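PDB 2I6V: type II secretion system protein C from Vibrio cholerae, which takes part in type II secretion, probably being required for export of cholera toxin across the outer membrane, and is represented here by its PDZ domain, predicted to be periplasmic. Local coordinates for residues A[4-10]-A[22-28]; A[17-21]-A[50-54]. All coordinates share one frame; numbering follows the deposited sequence.

Contact 1: A[4-10]-A[22-28]; sequences FQYVRLS and RVSPGKD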
loop_
_atom_site.group_PDB
_atom_site.type_symbol
_atom_site.label_atom_id
_atom_site.label_comp_id
_atom_site.label_asym_id
_atom_site.label_seq_id
_atom_site.Cartn_x
_atom_site.Cartn_y
_atom_site.Cartn_z
ATOM N N PHE A 4 -4.734 -7.302 -4.243
ATOM C CA PHE A 4 -5.997 -7.428 -3.506
ATOM C C PHE A 4 -6.044 -8.581 -2.504
ATOM O O PHE A 4 -6.897 -8.591 -1.619
ATOM C CB PHE A 4 -7.195 -7.506 -4.473
ATOM C CG PHE A 4 -7.194 -8.720 -5.361
ATOM C CD1 PHE A 4 -7.749 -9.918 -4.924
ATOM C CD2 PHE A 4 -6.669 -8.658 -6.647
ATOM C CE1 PHE A 4 -7.757 -11.035 -5.749
ATOM C CE2 PHE A 4 -6.677 -9.767 -7.477
ATOM C CZ PHE A 4 -7.215 -10.958 -7.028
ATOM N N GLN A 5 -5.135 -9.543 -2.641
ATOM C CA GLN A 5 -5.056 -10.638 -1.671
ATOM C C GLN A 5 -4.491 -10.131 -0.342
ATOM O O GLN A 5 -4.800 -10.683 0.724
ATOM C CB GLN A 5 -4.166 -11.777 -2.196
ATOM C CG GLN A 5 -4.621 -12.393 -3.514
ATOM C CD GLN A 5 -5.860 -13.265 -3.367
ATOM O OE1 GLN A 5 -6.365 -13.486 -2.259
ATOM N NE2 GLN A 5 -6.342 -13.796 -4.499
ATOM N N TYR A 6 -3.682 -9.071 -0.426
ATOM C CA TYR A 6 -2.902 -8.566 0.712
ATOM C C TYR A 6 -3.587 -7.405 1.405
ATOM O O TYR A 6 -3.497 -7.268 2.620
ATOM C CB TYR A 6 -1.522 -8.070 0.248
ATOM C CG TYR A 6 -0.644 -9.136 -0.379
ATOM C CD1 TYR A 6 0.347 -9.768 0.365
ATOM C CD2 TYR A 6 -0.807 -9.508 -1.711
ATOM C CE1 TYR A 6 1.156 -10.738 -0.199
ATOM C CE2 TYR A 6 0.007 -10.474 -2.293
ATOM C CZ TYR A 6 0.983 -11.090 -1.525
ATOM O OH TYR A 6 1.789 -12.060 -2.095
ATOM N N VAL A 7 -4.254 -6.553 0.627
ATOM C CA VAL A 7 -4.700 -5.279 1.163
ATOM C C VAL A 7 -5.792 -4.656 0.302
ATOM O O VAL A 7 -5.880 -4.918 -0.909
ATOM C CB VAL A 7 -3.499 -4.296 1.297
ATOM C CG1 VAL A 7 -2.998 -3.861 -0.091
ATOM C CG2 VAL A 7 -3.890 -3.090 2.130
ATOM N N ARG A 8 -6.630 -3.842 0.939
ATOM C CA ARG A 8 -7.572 -2.994 0.227
ATOM C C ARG A 8 -7.260 -1.549 0.583
ATOM O O ARG A 8 -6.856 -1.255 1.716
ATOM C CB ARG A 8 -9.020 -3.363 0.572
ATOM C CG ARG A 8 -9.451 -4.646 -0.140
ATOM C CD ARG A 8 -10.795 -5.197 0.298
ATOM N NE ARG A 8 -10.883 -6.576 -0.176
ATOM C CZ ARG A 8 -11.787 -7.468 0.209
ATOM N NH1 ARG A 8 -11.744 -8.692 -0.308
ATOM N NH2 ARG A 8 -12.740 -7.139 1.076
ATOM N N LEU A 9 -7.431 -0.654 -0.388
ATOM C CA LEU A 9 -7.071 0.750 -0.200
ATOM C C LEU A 9 -8.227 1.674 -0.543
ATOM O O LEU A 9 -8.988 1.415 -1.477
ATOM C CB LEU A 9 -5.875 1.110 -1.078
ATOM C CG LEU A 9 -4.596 0.295 -0.876
ATOM C CD1 LEU A 9 -3.576 0.700 -1.922
ATOM C CD2 LEU A 9 -4.062 0.518 0.536
ATOM N N SER A 10 -8.354 2.754 0.214
ATOM C CA SER A 10 -9.310 3.821 -0.119
ATOM C C SER A 10 -8.645 5.185 0.040
ATOM O O SER A 10 -7.755 5.359 0.867
ATOM C CB SER A 10 -10.586 3.727 0.736
ATOM O OG SER A 10 -10.314 3.830 2.127
ATOM N N ARG A 22 -6.122 4.843 3.085
ATOM C CA ARG A 22 -6.481 4.058 4.255
ATOM C C ARG A 22 -6.376 2.586 3.907
ATOM O O ARG A 22 -6.877 2.138 2.875
ATOM C CB ARG A 22 -7.918 4.339 4.683
ATOM C CG ARG A 22 -8.251 3.787 6.059
ATOM C CD ARG A 22 -9.764 3.797 6.287
ATOM N NE ARG A 22 -10.130 3.328 7.626
ATOM C CZ ARG A 22 -10.150 2.047 7.997
ATOM N NH1 ARG A 22 -9.801 1.091 7.129
ATOM N NH2 ARG A 22 -10.491 1.726 9.242
ATOM N N VAL A 23 -5.739 1.838 4.797
ATOM C CA VAL A 23 -5.589 0.399 4.644
ATOM C C VAL A 23 -6.743 -0.373 5.291
ATOM O O VAL A 23 -7.103 -0.112 6.446
ATOM C CB VAL A 23 -4.278 -0.055 5.331
ATOM C CG1 VAL A 23 -4.248 -1.554 5.541
ATOM C CG2 VAL A 23 -3.054 0.431 4.552
ATOM N N SER A 24 -7.301 -1.328 4.541
ATOM C CA SER A 24 -8.294 -2.278 5.052
ATOM C C SER A 24 -7.802 -3.685 4.737
ATOM O O SER A 24 -6.968 -3.872 3.861
ATOM C CB SER A 24 -9.667 -2.065 4.392
ATOM O OG SER A 24 -10.228 -0.799 4.738
ATOM N N PRO A 25 -8.320 -4.684 5.452
ATOM C CA PRO A 25 -7.897 -6.059 5.175
ATOM C C PRO A 25 -8.124 -6.474 3.718
ATOM O O PRO A 25 -9.135 -6.111 3.112
ATOM C CB PRO A 25 -8.773 -6.889 6.119
ATOM C CG PRO A 25 -9.073 -5.935 7.260
ATOM C CD PRO A 25 -9.289 -4.611 6.556
ATOM N N GLY A 26 -7.165 -7.214 3.167
ATOM C CA GLY A 26 -7.321 -7.784 1.849
ATOM C C GLY A 26 -8.138 -9.062 1.899
ATOM O O GLY A 26 -8.777 -9.399 2.912
ATOM N N LYS A 27 -8.106 -9.801 0.802
ATOM C CA LYS A 27 -8.929 -10.979 0.695
ATOM C C LYS A 27 -8.445 -12.095 1.618
ATOM O O LYS A 27 -9.255 -12.883 2.111
ATOM C CB LYS A 27 -8.924 -11.458 -0.750
ATOM C CG LYS A 27 -9.950 -12.522 -1.044
ATOM C CD LYS A 27 -10.068 -12.745 -2.528
ATOM C CE LYS A 27 -11.156 -13.754 -2.814
ATOM N NZ LYS A 27 -11.157 -14.134 -4.252
ATOM N N ASP A 28 -7.128 -12.189 1.802
ATOM C CA ASP A 28 -6.532 -13.295 2.565
ATOM C C ASP A 28 -5.960 -12.827 3.909
ATOM O O ASP A 28 -4.944 -12.129 3.947
ATOM C CB ASP A 28 -5.440 -13.963 1.732
ATOM C CG ASP A 28 -4.948 -15.249 2.340
ATOM O OD1 ASP A 28 -5.255 -15.507 3.527
ATOM O OD2 ASP A 28 -4.263 -15.997 1.611
HETATM O O HOH W 1 -8.864 -15.094 -4.994
HETATM O O HOH W 2 -9.542 1.514 3.611
#
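Arg22 O is approached by three groups: Ser10 N bonds to it in the carbonyl plane at 3.1 Å, a water adds a weak bond, and Leu9 CA makes a C-H...O contact at 3.4 Å. These contacts belong to the antiparallel beta hairpin of strands 7-14 and 17-25 in the PDZ domain, where segments 7-10 and 22-25 run at 145° to one another. Arg22 N returns a bond to Ser10 O, making this a hydrogen-bonded pair. Arg8 and Ser24 form the next such pair: Arg8 N to Ser24 O and Ser24 N to Arg8 O are both 2.9 Å. The first is nearly straight (168° at the hydrogen), although Arg8 N stands 36° out of the carbonyl plane of Ser24.

Arg8, Ser10, Arg22 and Ser24 point to one face of the sheet, Leu9 and Val23 to the opposite one. Leu9 CD2 meets Val23 CG2, whereas Val23 CG1 meets Val7 CG2 at 3.8 Å, the two valine side chains crossing at about a right angle; it is the branch of Val7 lying anti to its own N that reaches across. Helix 29-34 lies against this region through Phe32, which touches Val23.

Beyond the strands, residues 4-6 have helix-like backbone angles, and here Phe4 O accepts Lys27 N at 3.0 Å in the carbonyl plane, and Gln5 O accepts Asp28 N. Asp28 in turn caps helix 29-34 through OD1 and Val30 N.

On the surface, Arg8 runs extended past Pro25, with CD 3.4 Å from Pro25 O, and one face of its guanidinium covers Gly26 C. Gln5 and Lys27 lie side by side, pointing the same way. Gln5 NE2, which also bonds to Glu2, shares a water with Lys27 NZ, and the Lys27 NZ-water separation is 2.6 Å.

Contact 2: A[17-21]-A[50-54]; sequences KVLGY and DLTDP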
loop_
_atom_site.group_PDB
_atom_site.type_symbol
_atom_site.label_atom_id
_atom_site.label_comp_id
_atom_site.label_asym_id
_atom_site.label_seq_id
_atom_site.Cartn_x
_atom_site.Cartn_y
_atom_site.Cartn_z
ATOM N N LYS A 17 -7.206 16.669 -3.631
ATOM C CA LYS A 17 -5.822 16.241 -3.517
ATOM C C LYS A 17 -5.751 14.967 -2.681
ATOM O O LYS A 17 -6.244 14.943 -1.563
ATOM C CB LYS A 17 -4.996 17.345 -2.856
ATOM C CG LYS A 17 -3.567 16.966 -2.533
ATOM C CD LYS A 17 -2.920 18.018 -1.641
ATOM C CE LYS A 17 -1.474 17.668 -1.319
ATOM N NZ LYS A 17 -0.629 17.622 -2.544
ATOM N N VAL A 18 -5.144 13.917 -3.228
ATOM C CA VAL A 18 -4.969 12.667 -2.485
ATOM C C VAL A 18 -3.801 12.809 -1.507
ATOM O O VAL A 18 -2.697 13.224 -1.891
ATOM C CB VAL A 18 -4.728 11.471 -3.440
ATOM C CG1 VAL A 18 -4.583 10.162 -2.656
ATOM C CG2 VAL A 18 -5.859 11.373 -4.463
ATOM N N LEU A 19 -4.056 12.468 -0.240
ATOM C CA LEU A 19 -3.081 12.612 0.840
ATOM C C LEU A 19 -2.400 11.296 1.181
ATOM O O LEU A 19 -1.293 11.277 1.716
ATOM C CB LEU A 19 -3.762 13.139 2.108
ATOM C CG LEU A 19 -4.470 14.489 1.982
ATOM C CD1 LEU A 19 -5.105 14.897 3.319
ATOM C CD2 LEU A 19 -3.482 15.547 1.479
ATOM N N GLY A 20 -3.091 10.196 0.892
ATOM C CA GLY A 20 -2.624 8.850 1.234
ATOM C C GLY A 20 -3.790 7.896 1.070
ATOM O O GLY A 20 -4.862 8.303 0.605
ATOM N N TYR A 21 -3.589 6.633 1.447
ATOM C CA TYR A 21 -4.639 5.610 1.331
ATOM C C TYR A 21 -4.870 4.876 2.645
ATOM O O TYR A 21 -3.926 4.368 3.256
ATOM C CB TYR A 21 -4.322 4.606 0.208
ATOM C CG TYR A 21 -4.237 5.286 -1.129
ATOM C CD1 TYR A 21 -5.316 5.274 -2.003
ATOM C CD2 TYR A 21 -3.095 5.979 -1.495
ATOM C CE1 TYR A 21 -5.252 5.930 -3.219
ATOM C CE2 TYR A 21 -3.014 6.639 -2.713
ATOM C CZ TYR A 21 -4.098 6.609 -3.569
ATOM O OH TYR A 21 -4.010 7.272 -4.775
ATOM N N ASP A 50 5.925 7.819 -3.974
ATOM C CA ASP A 50 4.739 8.442 -3.386
ATOM C C ASP A 50 3.460 7.871 -4.009
ATOM O O ASP A 50 3.243 8.000 -5.206
ATOM C CB ASP A 50 4.853 9.957 -3.598
ATOM C CG ASP A 50 3.797 10.757 -2.848
ATOM O OD1 ASP A 50 2.708 10.223 -2.524
ATOM O OD2 ASP A 50 4.075 11.952 -2.609
ATOM N N LEU A 51 2.611 7.239 -3.190
ATOM C CA LEU A 51 1.364 6.635 -3.678
ATOM C C LEU A 51 0.422 7.652 -4.314
ATOM O O LEU A 51 -0.476 7.282 -5.092
ATOM C CB LEU A 51 0.613 5.929 -2.534
ATOM C CG LEU A 51 0.943 4.456 -2.258
ATOM C CD1 LEU A 51 0.378 4.007 -0.906
ATOM C CD2 LEU A 51 0.443 3.540 -3.369
ATOM N N THR A 52 0.616 8.922 -3.971
ATOM C CA THR A 52 -0.287 9.988 -4.421
ATOM C C THR A 52 0.137 10.599 -5.753
ATOM O O THR A 52 -0.473 11.564 -6.221
ATOM C CB THR A 52 -0.430 11.109 -3.370
ATOM O OG1 THR A 52 0.787 11.868 -3.294
ATOM C CG2 THR A 52 -0.772 10.513 -1.992
ATOM N N ASP A 53 1.184 10.041 -6.356
ATOM C CA ASP A 53 1.602 10.431 -7.705
ATOM C C ASP A 53 1.047 9.415 -8.705
ATOM O O ASP A 53 1.646 8.351 -8.905
ATOM C CB ASP A 53 3.130 10.441 -7.815
ATOM C CG ASP A 53 3.771 11.633 -7.141
ATOM O OD1 ASP A 53 3.145 12.710 -7.060
ATOM O OD2 ASP A 53 4.926 11.482 -6.697
ATOM N N PRO A 54 -0.092 9.728 -9.346
ATOM C CA PRO A 54 -0.756 8.709 -10.161
ATOM C C PRO A 54 0.048 8.244 -11.370
ATOM O O PRO A 54 -0.024 7.071 -11.732
ATOM C CB PRO A 54 -2.051 9.394 -10.606
ATOM C CG PRO A 54 -1.745 10.855 -10.546
ATOM C CD PRO A 54 -0.825 11.005 -9.354
HETATM O O HOH W 3 -0.099 14.564 -1.308
HETATM O O HOH W 4 -2.307 7.738 -7.395
#
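Val18 and Thr52 meet where strand 17-25 passes over the type I beta turn 50-53, just before helix 54-62. No direct hydrogen bond joins the two segments, so the evidence for the contact lies in van der Waals distances and water bridges.

Among the van der Waals contacts, the methyl of Thr52 is central: CG2 sits 3.3 Å from Val18 O and 3.9 Å from Val18 CG1, and also lies against the backbone of Leu19 and Gly20. Leu19 and Gly20 are together set opposite the single residue Val12, a classic beta bulge. Farther along, Tyr21 and Leu51 side chains approach at a slant, with Tyr21 CE2 3.7 Å from Leu51 CB. Leu51 also packs on Ala43 and Leu46 of strand 42-46.

Bonds within the turn fix the Thr52 side chain. Asp50 OD1 accepts Thr52 N at 2.9 Å, an Asx turn, and Thr52 OG1 at 2.6 Å, both donors arriving from the same face of the carboxylate. With chi1 at 71°, OG1 lies between the backbone N and carbonyl carbon of Thr52, which lets it reach that oxygen while CG2 is presented to the strand. Asp53 N bonds to Asp50 O, closing the turn.

Solvent supplies the polar links. One water donates to Val18 O and, weakly, to Thr52 OG1. A second bridges the aromatic residue and the turn, 3.2 Å from Tyr21 OH and 3.0 Å from Leu51 O.

Contact 1 and contact 2 both draw on strand 17-25, and their segments alternate along the chain. Residues 22-28 use the end of the strand nearer helix 29-34, whereas residues 17-21 use its beginning, next to the turn that leads into helix 54-62. The centres are 16 Å apart, yet the two contacts touch where Tyr21 precedes Arg22: Tyr21 CB is 3.6 Å from Ser10 O and 4.0 Å from Leu9 CB. Strand 17-25 pairs with strand 7-14 in contact 1 and meets the beta turn 50-53 in contact 2. On its other edge it pairs with strand 42-46, for example by a backbone hydrogen bond between Tyr21 and Ala43.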